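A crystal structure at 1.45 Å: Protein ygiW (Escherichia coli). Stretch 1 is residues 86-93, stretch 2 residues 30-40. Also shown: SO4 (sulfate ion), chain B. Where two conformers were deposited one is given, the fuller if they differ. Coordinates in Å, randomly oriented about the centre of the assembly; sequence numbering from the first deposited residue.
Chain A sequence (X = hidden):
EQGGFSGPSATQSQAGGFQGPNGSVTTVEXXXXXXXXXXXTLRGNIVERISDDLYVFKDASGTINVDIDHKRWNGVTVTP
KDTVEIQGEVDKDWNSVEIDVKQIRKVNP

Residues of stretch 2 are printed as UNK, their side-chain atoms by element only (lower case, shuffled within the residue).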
ATOM      1  N   ILE A  86      -1.524  -5.628  -0.934  1.00 11.91           N
ATOM      2  CA  ILE A  86      -1.312  -4.526  -1.857  1.00 11.04           C
ATOM      3  C   ILE A  86       0.124  -4.503  -2.305  1.00 13.18           C
ATOM      4  O   ILE A  86       1.026  -4.900  -1.554  1.00 12.85           O
ATOM      5  CB  ILE A  86      -1.684  -3.143  -1.278  1.00 11.69           C
ATOM      6  CG1 ILE A  86      -0.901  -2.832   0.028  1.00 15.82           C
ATOM      7  CG2 ILE A  86      -3.233  -3.097  -1.041  1.00 17.08           C
ATOM      8  CD1 ILE A  86      -1.194  -1.460   0.631  1.00 18.97           C
ATOM      9  N   GLN A  87       0.349  -4.116  -3.548  1.00 11.84           N
ATOM     10  CA  GLN A  87       1.674  -3.966  -4.116  1.00 13.00           C
ATOM     11  C   GLN A  87       1.724  -2.594  -4.756  1.00 13.61           C
ATOM     12  O   GLN A  87       0.752  -2.182  -5.421  1.00 13.35           O
ATOM     13  CB  GLN A  87       1.995  -5.048  -5.162  1.00 15.52           C
ATOM     14  CG  GLN A  87       1.923  -6.457  -4.580  1.00 19.40           C
ATOM     15  CD  GLN A  87       2.382  -7.553  -5.548  1.00 28.41           C
ATOM     16  OE1 GLN A  87       2.078  -8.736  -5.343  1.00 36.93           O
ATOM     17  NE2 GLN A  87       3.107  -7.177  -6.571  1.00 34.39           N
ATOM     18  N   GLY A  88       2.828  -1.891  -4.590  1.00 11.52           N
ATOM     19  CA  GLY A  88       2.979  -0.569  -5.184  1.00 11.24           C
ATOM     20  C   GLY A  88       4.257   0.058  -4.723  1.00 13.54           C
ATOM     21  O   GLY A  88       5.125  -0.638  -4.178  1.00 14.78           O
ATOM     22  N   GLU A  89       4.361   1.350  -4.919  1.00 15.36           N
ATOM     23  CA  GLU A  89       5.595   2.079  -4.559  1.00 13.21           C
ATOM     24  C   GLU A  89       5.457   2.969  -3.388  1.00 14.64           C
ATOM     25  O   GLU A  89       4.449   3.654  -3.231  1.00 16.13           O
ATOM     26  CB  GLU A  89       6.048   2.990  -5.696  1.00 18.08           C
ATOM     27  CG  GLU A  89       6.259   2.287  -7.022  1.00 19.87           C
ATOM     28  CD  GLU A  89       5.037   2.205  -7.868  1.00 23.27           C
ATOM     29  OE1 GLU A  89       3.986   2.761  -7.485  1.00 23.42           O
ATOM     30  OE2 GLU A  89       5.147   1.580  -8.935  1.00 26.95           O
ATOM     31  N   VAL A  90       6.492   2.959  -2.551  1.00 14.32           N
ATOM     32  CA  VAL A  90       6.541   3.903  -1.428  1.00 15.46           C
ATOM     33  C   VAL A  90       6.747   5.281  -2.094  1.00 17.24           C
ATOM     34  O   VAL A  90       7.628   5.438  -2.938  1.00 20.07           O
ATOM     35  CB  VAL A  90       7.764   3.577  -0.482  1.00 15.95           C
ATOM     36  CG1 VAL A  90       8.004   4.772   0.518  1.00 19.05           C
ATOM     37  CG2 VAL A  90       7.445   2.365   0.340  1.00 17.33           C
ATOM     38  N   ASP A  91       5.887   6.251  -1.781  1.00 15.86           N
ATOM     39  CA  ASP A  91       5.956   7.630  -2.316  1.00 18.26           C
ATOM     40  C   ASP A  91       6.210   8.464  -1.078  1.00 17.28           C
ATOM     41  O   ASP A  91       5.306   8.710  -0.277  1.00 18.42           O
ATOM     42  CB  ASP A  91       4.578   8.021  -2.887  1.00 19.39           C
ATOM     43  CG  ASP A  91       4.632   9.206  -3.805  1.00 35.34           C
ATOM     44  OD1 ASP A  91       5.728   9.765  -3.977  1.00 39.07           O
ATOM     45  OD2 ASP A  91       3.568   9.565  -4.369  1.00 43.62           O
ATOM     46  N   LYS A  92       7.432   8.957  -0.953  1.00 19.05           N
ATOM     47  CA  LYS A  92       7.813   9.688   0.241  1.00 19.53           C
ATOM     48  C   LYS A  92       8.305  11.022  -0.144  1.00 22.12           C
ATOM     49  O   LYS A  92       9.168  11.155  -0.998  1.00 26.15           O
ATOM     50  CB  LYS A  92       8.935   8.943   0.958  1.00 23.34           C
ATOM     51  CG  LYS A  92       9.291   9.493   2.337  1.00 30.42           C
ATOM     52  CD  LYS A  92      10.607   8.896   2.828  1.00 35.81           C
ATOM     53  CE  LYS A  92      10.398   7.852   3.902  1.00 37.55           C
ATOM     54  NZ  LYS A  92      11.733   7.250   4.348  1.00 33.97           N
ATOM     55  N   ASP A  93       7.729  12.019   0.518  1.00 24.63           N
ATOM     56  CA  ASP A  93       8.083  13.429   0.315  1.00 27.02           C
ATOM     57  C   ASP A  93       8.446  14.022   1.655  1.00 26.09           C
ATOM     58  O   ASP A  93       8.355  13.378   2.641  1.00 24.73           O
ATOM     59  CB  ASP A  93       6.887  14.168  -0.262  1.00 33.86           C
ATOM     60  CG  ASP A  93       6.751  13.952  -1.739  1.00 41.37           C
ATOM     61  OD1 ASP A  93       7.140  12.858  -2.212  1.00 53.09           O
ATOM     62  OD2 ASP A  93       6.252  14.862  -2.430  1.00 50.12           O
ATOM     63  N   UNK A  30       7.869  -0.600   8.907  1.00 15.11           N
ATOM     64  CA  UNK A  30       9.126  -0.479   8.258  1.00 13.56           C
ATOM     65  C   UNK A  30       9.051   0.176   6.859  1.00 15.00           C
ATOM     66  O   UNK A  30      10.002   0.801   6.429  1.00 18.75           O
ATOM     67  o   UNK A  30       9.259  -2.730   7.337  1.00 17.32           O
ATOM     68  c   UNK A  30       9.875  -1.828   8.201  1.00 17.69           C
ATOM     69  N   UNK A  31       7.908   0.023   6.175  1.00 14.29           N
ATOM     70  CA  UNK A  31       7.750   0.642   4.870  1.00 17.04           C
ATOM     71  C   UNK A  31       7.851   2.151   4.988  1.00 16.77           C
ATOM     72  O   UNK A  31       8.331   2.811   4.067  1.00 18.82           O
ATOM     73  c   UNK A  31       6.403   0.249   4.274  1.00 15.16           C
ATOM     74  N   UNK A  32       7.443   2.691   6.107  1.00 17.97           N
ATOM     75  CA  UNK A  32       7.533   4.137   6.279  1.00 21.31           C
ATOM     76  C   UNK A  32       8.956   4.623   6.274  1.00 25.36           C
ATOM     77  O   UNK A  32       9.237   5.814   5.998  1.00 27.29           O
ATOM     78  n   UNK A  32       3.146   4.856  10.651  1.00 26.12           N
ATOM     79  c   UNK A  32       5.026   4.938   9.018  1.00 27.82           C
ATOM     80  c   UNK A  32       6.900   4.584   7.589  1.00 20.02           C
ATOM     81  c   UNK A  32       5.487   4.322   7.702  1.00 24.41           C
ATOM     82  c   UNK A  32       3.641   4.454   9.314  1.00 28.49           C
ATOM     83  N   UNK A  33       9.878   3.727   6.560  1.00 22.08           N
ATOM     84  CA  UNK A  33      11.296   4.109   6.629  1.00 25.87           C
ATOM     85  C   UNK A  33      12.027   3.933   5.339  1.00 25.61           C
ATOM     86  O   UNK A  33      13.204   4.251   5.228  1.00 25.52           O
ATOM     87  c   UNK A  33      12.037   3.275   7.699  1.00 29.55           C
ATOM     88  o   UNK A  33      12.293   1.919   7.259  1.00 34.02           O
ATOM     89  N   UNK A  34      11.346   3.435   4.318  1.00 17.88           N
ATOM     90  CA  UNK A  34      12.072   3.138   3.111  1.00 19.56           C
ATOM     91  C   UNK A  34      12.243   4.385   2.272  1.00 16.74           C
ATOM     92  O   UNK A  34      11.518   5.382   2.473  1.00 21.36           O
ATOM     93  c   UNK A  34      10.321  -0.219   2.167  1.00 20.85           C
ATOM     94  c   UNK A  34      11.164   0.695   2.973  1.00 21.57           C
ATOM     95  c   UNK A  34      12.553   0.056   3.041  1.00 28.60           C
ATOM     96  c   UNK A  34      11.292   2.070   2.315  1.00 21.42           C
ATOM     97  N   UNK A  35      13.159   4.317   1.342  1.00 20.48           N
ATOM     98  CA  UNK A  35      13.394   5.427   0.446  1.00 22.26           C
ATOM     99  C   UNK A  35      12.226   5.648  -0.509  1.00 21.52           C
ATOM    100  O   UNK A  35      11.502   4.706  -0.877  1.00 20.46           O
ATOM    101  c   UNK A  35      14.681   5.537  -0.398  0.50 24.27           C
ATOM    102  c   UNK A  35      15.043   7.058  -0.750  0.50 33.77           C
ATOM    103  n   UNK A  35      15.077   9.482  -2.159  0.50 35.04           N
ATOM    104  c   UNK A  35      16.242   9.678  -1.546  0.50 36.01           C
ATOM    105  n   UNK A  35      16.717  10.909  -1.429  0.50 38.74           N
ATOM    106  c   UNK A  35      16.517   7.256  -1.105  0.50 34.43           C
ATOM    107  n   UNK A  35      16.930   8.660  -1.037  0.50 38.23           N
ATOM    108  N   UNK A  36      12.083   6.886  -0.937  1.00 18.54           N
ATOM    109  CA  UNK A  36      11.085   7.196  -1.916  1.00 19.27           C
ATOM    110  C   UNK A  36      11.353   6.329  -3.155  1.00 18.77           C
ATOM    111  O   UNK A  36      12.490   6.031  -3.518  1.00 18.49           O
ATOM    112  o   UNK A  36       9.064   8.786  -3.264  1.00 22.12           O
ATOM    113  c   UNK A  36      11.187   8.668  -2.270  1.00 21.26           C
ATOM    114  c   UNK A  36      10.275   9.045  -3.372  1.00 25.83           C
ATOM    115  o   UNK A  36      10.763   9.625  -4.361  1.00 28.68           O
ATOM    116  N   UNK A  37      10.264   5.913  -3.815  1.00 19.13           N
ATOM    117  CA  UNK A  37      10.374   5.096  -5.019  1.00 19.32           C
ATOM    118  C   UNK A  37      10.951   3.699  -4.817  1.00 18.53           C
ATOM    119  O   UNK A  37      11.882   3.262  -5.490  1.00 22.80           O
ATOM    120  c   UNK A  37      10.640   5.570  -7.539  1.00 18.38           C
ATOM    121  o   UNK A  37      11.472   5.658  -8.482  1.00 24.65           O
ATOM    122  c   UNK A  37      11.153   5.866  -6.129  1.00 23.15           C
ATOM    123  o   UNK A  37       9.434   5.234  -7.730  1.00 21.63           O
ATOM    124  N   UNK A  38      10.382   3.007  -3.854  1.00 14.75           N
ATOM    125  CA  UNK A  38      10.740   1.646  -3.520  1.00 17.48           C
ATOM    126  C   UNK A  38       9.482   0.782  -3.672  1.00 13.84           C
ATOM    127  O   UNK A  38       8.470   1.097  -3.055  1.00 15.49           O
ATOM    128  c   UNK A  38      11.550   0.119  -1.696  1.00 22.29           C
ATOM    129  o   UNK A  38      12.398   2.364  -1.888  1.00 22.64           O
ATOM    130  c   UNK A  38      11.222   1.555  -2.052  1.00 17.68           C
ATOM    131  N   UNK A  39       9.597  -0.344  -4.378  1.00 14.22           N
ATOM    132  CA  UNK A  39       8.500  -1.297  -4.553  1.00 13.03           C
ATOM    133  C   UNK A  39       8.309  -2.127  -3.291  1.00 12.82           C
ATOM    134  O   UNK A  39       9.308  -2.683  -2.727  1.00 15.07           O
ATOM    135  c   UNK A  39       7.732  -3.166  -6.009  1.00 16.41           C
ATOM    136  c   UNK A  39       5.817  -4.098  -6.825  1.00 20.71           C
ATOM    137  c   UNK A  39       6.559  -2.902  -6.782  1.00 16.75           C
ATOM    138  c   UNK A  39       7.671  -4.463  -5.638  1.00 17.77           C
ATOM    139  c   UNK A  39       4.112  -3.101  -8.168  1.00 18.34           C
ATOM    140  n   UNK A  39       6.520  -5.029  -6.118  1.00 22.11           N
ATOM    141  c   UNK A  39       6.060  -1.769  -7.447  1.00 16.92           C
ATOM    142  c   UNK A  39       8.814  -2.219  -5.723  1.00 14.36           C
ATOM    143  c   UNK A  39       4.592  -4.211  -7.523  1.00 17.54           C
ATOM    144  c   UNK A  39       4.803  -1.882  -8.154  1.00 21.51           C
ATOM    145  N   UNK A  40       7.077  -2.222  -2.814  1.00 11.73           N
ATOM    146  CA  UNK A  40       6.757  -3.000  -1.601  1.00 11.40           C
ATOM    147  C   UNK A  40       5.473  -3.797  -1.778  1.00 12.33           C
ATOM    148  O   UNK A  40       4.607  -3.444  -2.592  1.00 13.24           O
ATOM    149  c   UNK A  40       6.157  -2.081  -0.366  0.75 17.52           C
ATOM    150  c   UNK A  40       4.853  -2.772   0.325  0.75 33.77           C
ATOM    151  c   UNK A  40       5.459  -0.842  -0.812  0.75 14.87           C
TER
HETATM  152  S   SO4 B 501       0.634   4.609  13.350  1.00 27.42           S
HETATM  153  O1  SO4 B 501      -0.761   4.141  13.397  1.00 34.65           O
HETATM  154  O2  SO4 B 501       1.204   4.418  14.702  1.00 39.85           O
HETATM  155  O3  SO4 B 501       1.465   3.893  12.371  1.00 26.95           O
HETATM  156  O4  SO4 B 501       0.589   6.053  12.967  1.00 35.69           O
HETATM  157  O   HOH W   1       7.826   8.305  -5.440  1.00 51.67           O

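Position 30 carries one carbon and then one oxygen, and its side chain makes no contact with stretch 1; a lone hydroxyl on CB makes it Ser30. Position 31 has a single side-chain carbon, so it is Ala31. Its backbone O lies 3.9 Å from Val90 CG2.

Position 32 shows four carbons in a row ending in nitrogen, the pattern of Lys32. Its CA-to-CB bond points away from stretch 1, and its NZ donates a hydrogen bond to O3 of the sulfate ion at 2.6 Å. Position 33 again has one carbon and one oxygen. It is Ser33, whose OG donates to Ser30 O at 2.7 Å, alongside the backbone bond from Ser33 N to the same oxygen at 2.9 Å.

At position 34 four carbons fork at the second, which distinguishes Leu34 from a chain branched at CB. Its CD1 approaches Val90 CG2 at 4.3 Å, and its N bonds Ala31 O at 3.1 Å, closing a type I turn. Position 35 has three carbons, a nitrogen, and a carbon bearing two more nitrogens: a guanidinium, hence Arg35. The CA-to-CB bond points away from stretch 1, but the backbone O packs 3.8 Å from Val90 CG1.

Position 36 has two carbons, the second carrying two oxygens. One oxygen accepts a hydrogen bond from Lys92 N at 2.8 Å and 167°; a planar group with two oxygens and no nitrogen is a carboxylate, so this is Asp36. Its OD2 also lies 3.5 Å from Asp91 OD1, a close approach of like charges, and one water donates to both, at 2.5 Å to Asp36 OD2 and 2.9 Å to Asp91 OD1.

Position 37 repeats the two-carbon, two-oxygen pattern and is Asp37. Its phi/psi of 66/51 is left-handed, and its N donates to Val90 O at 2.8 Å. Position 38 has a CB bearing one oxygen and one carbon, which identifies Thr38. Its OG1 donates to Arg35 O at 2.7 Å, while its backbone O accepts from Val90 N at 2.8 Å and 175°.

Position 39 holds one carbon followed by fused five- and six-membered rings with eight carbons and one nitrogen: Trp39. Gly88 CA sits over a ring face, 4.1 Å from the six-membered centroid and 25° off the normal, while Glu89 OE2 lies at the edge, 3.6 Å from CZ3. Position 40 has a CB carrying two carbons, so it is Val40; its CG1 meets Val90 CG2 at 3.9 Å.

The contact is built on antiparallel pairing, the strand axes running at 143°. Val40 N donates to Gly88 O at 2.9 Å, and Gly88 N returns the bond to Val40 O at 3.1 Å. Glu89 and Trp39 share one face; Val90 packs with Val40 on the other. Past the paired residues, Lys92, still in the strand, secures the loop, its NZ donating to Leu34 O at 2.7 Å while its N holds the Asp36 carboxylate.

Stretch 2, residues 30-40: SAKSLRDDTWV
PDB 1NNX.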